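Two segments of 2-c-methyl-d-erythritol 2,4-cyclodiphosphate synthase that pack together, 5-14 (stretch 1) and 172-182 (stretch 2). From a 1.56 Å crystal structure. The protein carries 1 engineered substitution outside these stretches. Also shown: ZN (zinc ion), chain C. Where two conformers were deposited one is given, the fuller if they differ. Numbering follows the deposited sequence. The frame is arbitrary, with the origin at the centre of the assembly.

Stretch 1 5-14: YNGIRIGQGY
Stretch 2 172-182: ECFANILLIPK

Adjacent antiparallel strands illustrate how a regular backbone ladder lets side chains specialise, and residues 9-14 and 172-181 of this synthase make a compact example. Although touching partners are at least 158 positions apart in sequence, the strands run at 167° with axes approaching to 4.6 Å, and the two stretches together bury 800 Å².

The apolar centre lies on the face carrying Ile10 and Leu178, a non-hydrogen-bonded pair with CA atoms 4.8 Å apart. Leu178 (chi1 m, chi2 t) bends its end toward the neighbouring strand, so that its CD2 lies 4.3 Å from Ile10 CB and 4.2 Å from Ile8 CD1. Both isoleucines are tt. Ile8, in the loop before the strand, extends CD1 to 3.5 Å from Ile180 CD1; the mm rotamer of Ile180 brings its end back although its CA-to-CB bond points away. Beyond them, Pro181 offers CB at 3.3 Å from Asn6 O.

The other face carries Arg9 with Leu179, Gly11 with Ile177, and Gly13 with Ala175. Arg9 CB and Leu179 CB are 4.3 Å apart, but the arginine (m, t, t, chi4 -84°) leads its end away and bonds Tyr5 O through NH2 at 2.9 Å. Glycine suits position 11 closely: an ideal CB on Gly11 would lie a tight 3.1 Å from Ile177 CG2.

These three pairs also carry the ladder. All their residues are extended, with phi from -140° to -108° and psi from 127° to 151°. Arg9 N to Leu179 O is 3.0 Å and Leu179 N to Arg9 O 2.8 Å; Gly11 N to Ile177 O is 3.0 Å and Ile177 N to Gly11 O 2.9 Å; Gly13 N to Ala175 O is 2.7 Å and Ala175 N to Gly13 O 2.8 Å. All six are nearly straight hydrogen bonds. CA-H...O contacts fill the intervals, as from Gln12 CA to Ala175 O at 3.2 Å.

Toward the polar edge, on the Ile10 face, Gln12 (t, t, chi3 72°) and Asn176 (m, chi2 -93°) pair across a 4.6 Å CA separation, Gln12 NE2 donating a weak hydrogen bond to Asn176 OD1 at 3.3 Å. Next, Tyr14 (t, chi2 80°) sets CD1 over one face of the Phe174 ring (m, chi2 82°), 3.6 Å from its CZ; the ring planes meet obliquely at 53°, centroids 5.1 Å apart. Tyr14 OH then donates to Glu172 OE1 at 3.0 Å. Glu172 (p, t, chi3 24°) also binds zinc, OE1 to ZN 2.4 Å, so one carboxylate oxygen joins strand pairing to metal coordination.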

ATOM      1  N   TYR A   5      -9.869   5.942  20.482  1.00 39.80           N
ATOM      2  CA  TYR A   5      -8.896   6.806  19.812  1.00 25.88           C
ATOM      3  C   TYR A   5      -9.604   7.798  18.896  1.00 24.59           C
ATOM      4  O   TYR A   5     -10.373   7.403  18.016  1.00 32.91           O
ATOM      5  CB  TYR A   5      -7.889   5.960  19.023  1.00 25.49           C
ATOM      6  CG  TYR A   5      -6.881   6.762  18.222  1.00 26.44           C
ATOM      7  CD1 TYR A   5      -5.873   7.483  18.853  1.00 25.56           C
ATOM      8  CD2 TYR A   5      -6.940   6.794  16.827  1.00 25.26           C
ATOM      9  CE1 TYR A   5      -4.947   8.225  18.116  1.00 33.88           C
ATOM     10  CE2 TYR A   5      -6.025   7.527  16.084  1.00 28.44           C
ATOM     11  CZ  TYR A   5      -5.026   8.240  16.727  1.00 16.88           C
ATOM     12  OH  TYR A   5      -4.110   8.973  16.006  1.00 24.27           O
ATOM     13  N   ASN A   6      -9.344   9.086  19.116  1.00 28.37           N
ATOM     14  CA  ASN A   6      -9.974  10.159  18.348  1.00 28.68           C
ATOM     15  C   ASN A   6      -8.947  11.047  17.642  1.00 29.70           C
ATOM     16  O   ASN A   6      -9.228  12.207  17.333  1.00 34.25           O
ATOM     17  CB  ASN A   6     -10.868  11.009  19.268  1.00 30.44           C
ATOM     18  CG  ASN A   6     -12.192  10.329  19.605  1.00 72.02           C
ATOM     19  OD1 ASN A   6     -12.387   9.140  19.354  1.00 51.70           O
ATOM     20  ND2 ASN A   6     -13.112  11.096  20.179  1.00140.96           N
ATOM     21  N   GLY A   7      -7.763  10.498  17.375  1.00 26.86           N
ATOM     22  CA  GLY A   7      -6.709  11.230  16.676  1.00 25.02           C
ATOM     23  C   GLY A   7      -6.721  10.955  15.184  1.00 19.45           C
ATOM     24  O   GLY A   7      -7.642  10.315  14.671  1.00 21.53           O
ATOM     25  N   ILE A   8      -5.690  11.436  14.493  1.00 24.55           N
ATOM     26  CA  ILE A   8      -5.571  11.230  13.053  0.50 17.43           C
ATOM     27  C   ILE A   8      -5.551   9.730  12.738  1.00 19.92           C
ATOM     28  O   ILE A   8      -4.923   8.945  13.452  1.00 18.17           O
ATOM     29  CB  ILE A   8      -4.316  11.943  12.477  0.50 14.93           C
ATOM     30  CG1 ILE A   8      -4.319  11.896  10.946  0.50 18.88           C
ATOM     31  CG2 ILE A   8      -3.034  11.335  13.037  0.50 27.84           C
ATOM     32  CD1 ILE A   8      -3.246  12.756  10.315  0.50 23.80           C
ATOM     33  N   ARG A   9      -6.258   9.346  11.676  1.00 18.12           N
ATOM     34  CA  ARG A   9      -6.397   7.940  11.286  1.00 14.80           C
ATOM     35  C   ARG A   9      -5.980   7.718   9.838  1.00 14.74           C
ATOM     36  O   ARG A   9      -6.316   8.510   8.955  1.00 16.71           O
ATOM     37  CB  ARG A   9      -7.840   7.471  11.478  1.00 21.20           C
ATOM     38  CG  ARG A   9      -8.192   7.159  12.929  1.00 22.60           C
ATOM     39  CD  ARG A   9      -9.684   6.979  13.128  1.00 24.88           C
ATOM     40  NE  ARG A   9     -10.000   6.573  14.499  1.00 26.67           N
ATOM     41  CZ  ARG A   9      -9.972   5.322  14.961  1.00 26.41           C
ATOM     42  NH1 ARG A   9      -9.644   4.297  14.175  1.00 22.83           N
ATOM     43  NH2 ARG A   9     -10.280   5.087  16.233  1.00 28.83           N
ATOM     44  N   ILE A  10      -5.241   6.631   9.623  1.00 15.59           N
ATOM     45  CA  ILE A  10      -4.830   6.178   8.295  1.00 15.04           C
ATOM     46  C   ILE A  10      -5.699   5.000   7.864  1.00 16.28           C
ATOM     47  O   ILE A  10      -6.043   4.130   8.670  1.00 14.81           O
ATOM     48  CB  ILE A  10      -3.329   5.750   8.277  1.00 14.37           C
ATOM     49  CG1 ILE A  10      -2.857   5.424   6.853  1.00 16.06           C
ATOM     50  CG2 ILE A  10      -3.091   4.554   9.185  1.00 16.12           C
ATOM     51  CD1 ILE A  10      -1.359   5.244   6.746  1.00 17.89           C
ATOM     52  N   GLY A  11      -6.045   4.981   6.579  1.00 14.32           N
ATOM     53  CA  GLY A  11      -6.755   3.864   5.989  1.00 16.36           C
ATOM     54  C   GLY A  11      -6.187   3.491   4.636  1.00 14.83           C
ATOM     55  O   GLY A  11      -5.737   4.353   3.883  1.00 13.89           O
ATOM     56  N   GLN A  12      -6.194   2.195   4.342  1.00 16.38           N
ATOM     57  CA  GLN A  12      -5.845   1.690   3.022  1.00 13.54           C
ATOM     58  C   GLN A  12      -6.905   0.703   2.568  1.00 12.39           C
ATOM     59  O   GLN A  12      -7.211  -0.250   3.273  1.00 14.81           O
ATOM     60  CB  GLN A  12      -4.492   0.994   3.033  1.00 16.51           C
ATOM     61  CG  GLN A  12      -4.048   0.540   1.654  1.00 15.79           C
ATOM     62  CD  GLN A  12      -2.746  -0.197   1.681  1.00 24.33           C
ATOM     63  OE1 GLN A  12      -2.677  -1.333   2.149  1.00 21.51           O
ATOM     64  NE2 GLN A  12      -1.694   0.441   1.177  1.00 26.13           N
ATOM     65  N   GLY A  13      -7.454   0.943   1.385  1.00 13.07           N
ATOM     66  CA  GLY A  13      -8.419   0.049   0.778  1.00 16.41           C
ATOM     67  C   GLY A  13      -7.785  -0.624  -0.419  1.00 13.99           C
ATOM     68  O   GLY A  13      -6.947  -0.035  -1.097  1.00 15.28           O
ATOM     69  N   TYR A  14      -8.149  -1.882  -0.627  1.00 13.63           N
ATOM     70  CA  TYR A  14      -7.700  -2.639  -1.782  1.00 14.75           C
ATOM     71  C   TYR A  14      -8.907  -3.272  -2.456  1.00 14.22           C
ATOM     72  O   TYR A  14      -9.854  -3.694  -1.790  1.00 17.53           O
ATOM     73  CB  TYR A  14      -6.716  -3.722  -1.352  1.00 14.44           C
ATOM     74  CG  TYR A  14      -6.451  -4.750  -2.427  1.00 14.28           C
ATOM     75  CD1 TYR A  14      -5.562  -4.488  -3.454  1.00 13.78           C
ATOM     76  CD2 TYR A  14      -7.099  -5.982  -2.406  1.00 15.90           C
ATOM     77  CE1 TYR A  14      -5.315  -5.428  -4.445  1.00 16.74           C
ATOM     78  CE2 TYR A  14      -6.856  -6.932  -3.384  1.00 16.32           C
ATOM     79  CZ  TYR A  14      -5.965  -6.646  -4.401  1.00 20.61           C
ATOM     80  OH  TYR A  14      -5.731  -7.583  -5.374  1.00 23.93           O
ATOM     81  N   GLU A 172      -6.734  -3.600 -10.504  1.00 12.80           N
ATOM     82  CA  GLU A 172      -6.743  -3.433  -9.051  1.00 14.94           C
ATOM     83  C   GLU A 172      -6.481  -2.000  -8.622  1.00 16.79           C
ATOM     84  O   GLU A 172      -6.003  -1.169  -9.403  1.00 15.57           O
ATOM     85  CB  GLU A 172      -5.808  -4.436  -8.352  1.00 23.70           C
ATOM     86  CG  GLU A 172      -4.318  -4.270  -8.568  1.00 32.72           C
ATOM     87  CD  GLU A 172      -3.505  -5.364  -7.860  1.00 17.42           C
ATOM     88  OE1 GLU A 172      -4.055  -6.462  -7.612  1.00 26.98           O
ATOM     89  OE2 GLU A 172      -2.318  -5.120  -7.554  1.00 66.71           O
ATOM     90  N   CYS A 173      -6.863  -1.708  -7.384  1.00 16.71           N
ATOM     91  CA  CYS A 173      -6.798  -0.353  -6.845  1.00 19.60           C
ATOM     92  C   CYS A 173      -6.336  -0.398  -5.396  1.00 16.89           C
ATOM     93  O   CYS A 173      -6.790  -1.249  -4.626  1.00 15.86           O
ATOM     94  CB  CYS A 173      -8.177   0.322  -6.918  1.00 13.85           C
ATOM     95  SG  CYS A 173      -8.142   2.086  -6.521  1.00 29.35           S
ATOM     96  N   PHE A 174      -5.428   0.512  -5.047  1.00 13.28           N
ATOM     97  CA  PHE A 174      -5.082   0.817  -3.664  1.00 13.02           C
ATOM     98  C   PHE A 174      -5.502   2.247  -3.375  1.00 13.81           C
ATOM     99  O   PHE A 174      -5.071   3.166  -4.056  1.00 16.06           O
ATOM    100  CB  PHE A 174      -3.575   0.686  -3.433  1.00 15.12           C
ATOM    101  CG  PHE A 174      -3.083  -0.722  -3.466  1.00 19.19           C
ATOM    102  CD1 PHE A 174      -2.813  -1.344  -4.675  1.00 18.84           C
ATOM    103  CD2 PHE A 174      -2.896  -1.435  -2.291  1.00 20.54           C
ATOM    104  CE1 PHE A 174      -2.357  -2.659  -4.715  1.00 23.82           C
ATOM    105  CE2 PHE A 174      -2.436  -2.746  -2.324  1.00 18.20           C
ATOM    106  CZ  PHE A 174      -2.172  -3.357  -3.535  1.00 21.20           C
ATOM    107  N   ALA A 175      -6.351   2.430  -2.371  1.00 13.21           N
ATOM    108  CA  ALA A 175      -6.794   3.757  -1.966  1.00 14.53           C
ATOM    109  C   ALA A 175      -6.228   4.045  -0.582  1.00 13.71           C
ATOM    110  O   ALA A 175      -6.400   3.245   0.324  1.00 16.95           O
ATOM    111  CB  ALA A 175      -8.313   3.825  -1.941  1.00 16.80           C
ATOM    112  N   ASN A 176      -5.555   5.184  -0.439  1.00 13.90           N
ATOM    113  CA  ASN A 176      -4.923   5.579   0.810  1.00 14.94           C
ATOM    114  C   ASN A 176      -5.521   6.887   1.280  1.00 17.50           C
ATOM    115  O   ASN A 176      -5.608   7.843   0.511  1.00 18.29           O
ATOM    116  CB  ASN A 176      -3.421   5.752   0.613  1.00 14.00           C
ATOM    117  CG  ASN A 176      -2.772   4.521   0.038  1.00 22.74           C
ATOM    118  OD1 ASN A 176      -2.285   3.668   0.778  1.00 24.32           O
ATOM    119  ND2 ASN A 176      -2.789   4.402  -1.287  1.00 25.72           N
ATOM    120  N   ILE A 177      -5.919   6.932   2.546  1.00 14.49           N
ATOM    121  CA  ILE A 177      -6.658   8.078   3.069  1.00 12.80           C
ATOM    122  C   ILE A 177      -6.208   8.457   4.475  1.00 14.40           C
ATOM    123  O   ILE A 177      -5.732   7.611   5.237  1.00 16.03           O
ATOM    124  CB  ILE A 177      -8.172   7.771   3.053  1.00 14.07           C
ATOM    125  CG1 ILE A 177      -8.991   9.060   3.127  1.00 15.32           C
ATOM    126  CG2 ILE A 177      -8.553   6.779   4.153  1.00 19.22           C
ATOM    127  CD1 ILE A 177     -10.440   8.850   2.792  1.00 18.38           C
ATOM    128  N   LEU A 178      -6.335   9.744   4.796  1.00 16.39           N
ATOM    129  CA  LEU A 178      -6.191  10.226   6.163  1.00 13.13           C
ATOM    130  C   LEU A 178      -7.523  10.815   6.589  1.00 16.35           C
ATOM    131  O   LEU A 178      -8.151  11.555   5.827  1.00 17.07           O
ATOM    132  CB  LEU A 178      -5.122  11.310   6.257  1.00 19.48           C
ATOM    133  CG  LEU A 178      -3.674  10.861   6.119  1.00 19.27           C
ATOM    134  CD1 LEU A 178      -2.774  12.087   6.086  1.00 23.03           C
ATOM    135  CD2 LEU A 178      -3.251   9.909   7.236  1.00 19.77           C
ATOM    136  N   LEU A 179      -7.957  10.465   7.794  1.00 18.18           N
ATOM    137  CA  LEU A 179      -9.094  11.114   8.424  1.00 16.99           C
ATOM    138  C   LEU A 179      -8.600  11.994   9.566  1.00 17.65           C
ATOM    139  O   LEU A 179      -7.827  11.551  10.415  1.00 17.07           O
ATOM    140  CB  LEU A 179     -10.081  10.080   8.954  1.00 16.52           C
ATOM    141  CG  LEU A 179     -10.599   9.061   7.935  1.00 16.02           C
ATOM    142  CD1 LEU A 179     -11.550   8.098   8.603  1.00 19.96           C
ATOM    143  CD2 LEU A 179     -11.270   9.731   6.735  1.00 19.58           C
ATOM    144  N   ILE A 180      -9.064  13.243   9.575  1.00 18.51           N
ATOM    145  CA  ILE A 180      -8.637  14.245  10.548  1.00 21.57           C
ATOM    146  C   ILE A 180      -9.784  14.555  11.507  1.00 19.69           C
ATOM    147  O   ILE A 180     -10.893  14.845  11.059  1.00 23.46           O
ATOM    148  CB  ILE A 180      -8.233  15.562   9.841  1.00 24.55           C
ATOM    149  CG1 ILE A 180      -7.285  15.293   8.664  1.00 25.16           C
ATOM    150  CG2 ILE A 180      -7.590  16.524  10.830  1.00 25.51           C
ATOM    151  CD1 ILE A 180      -6.012  14.550   9.044  1.00 26.60           C
ATOM    152  N   PRO A 181      -9.528  14.500  12.828  1.00 20.51           N
ATOM    153  CA  PRO A 181     -10.617  14.816  13.756  1.00 22.50           C
ATOM    154  C   PRO A 181     -11.113  16.252  13.600  1.00 23.13           C
ATOM    155  O   PRO A 181     -10.320  17.154  13.322  1.00 29.46           O
ATOM    156  CB  PRO A 181      -9.980  14.612  15.139  1.00 28.27           C
ATOM    157  CG  PRO A 181      -8.527  14.710  14.925  1.00 29.97           C
ATOM    158  CD  PRO A 181      -8.267  14.214  13.534  1.00 27.49           C
ATOM    159  N   LYS A 182     -12.421  16.445  13.748  1.00 23.40           N
ATOM    160  CA  LYS A 182     -13.007  17.784  13.752  1.00 28.80           C
ATOM    161  C   LYS A 182     -12.590  18.517  15.024  1.00 29.07           C
ATOM    162  O   LYS A 182     -12.440  17.897  16.081  1.00 35.71           O
ATOM    163  CB  LYS A 182     -14.534  17.710  13.658  1.00 27.36           C
ATOM    164  CG  LYS A 182     -15.042  17.351  12.276  1.00 27.70           C
ATOM    165  CD  LYS A 182     -16.551  17.216  12.252  1.00 35.16           C
ATOM    166  CE  LYS A 182     -17.078  17.161  10.829  1.00 32.35           C
ATOM    167  NZ  LYS A 182     -18.564  17.112  10.793  1.00 51.02           N
TER
HETATM  168 ZN    ZN C1241      -3.014  -8.553  -7.363  1.00 26.12          ZN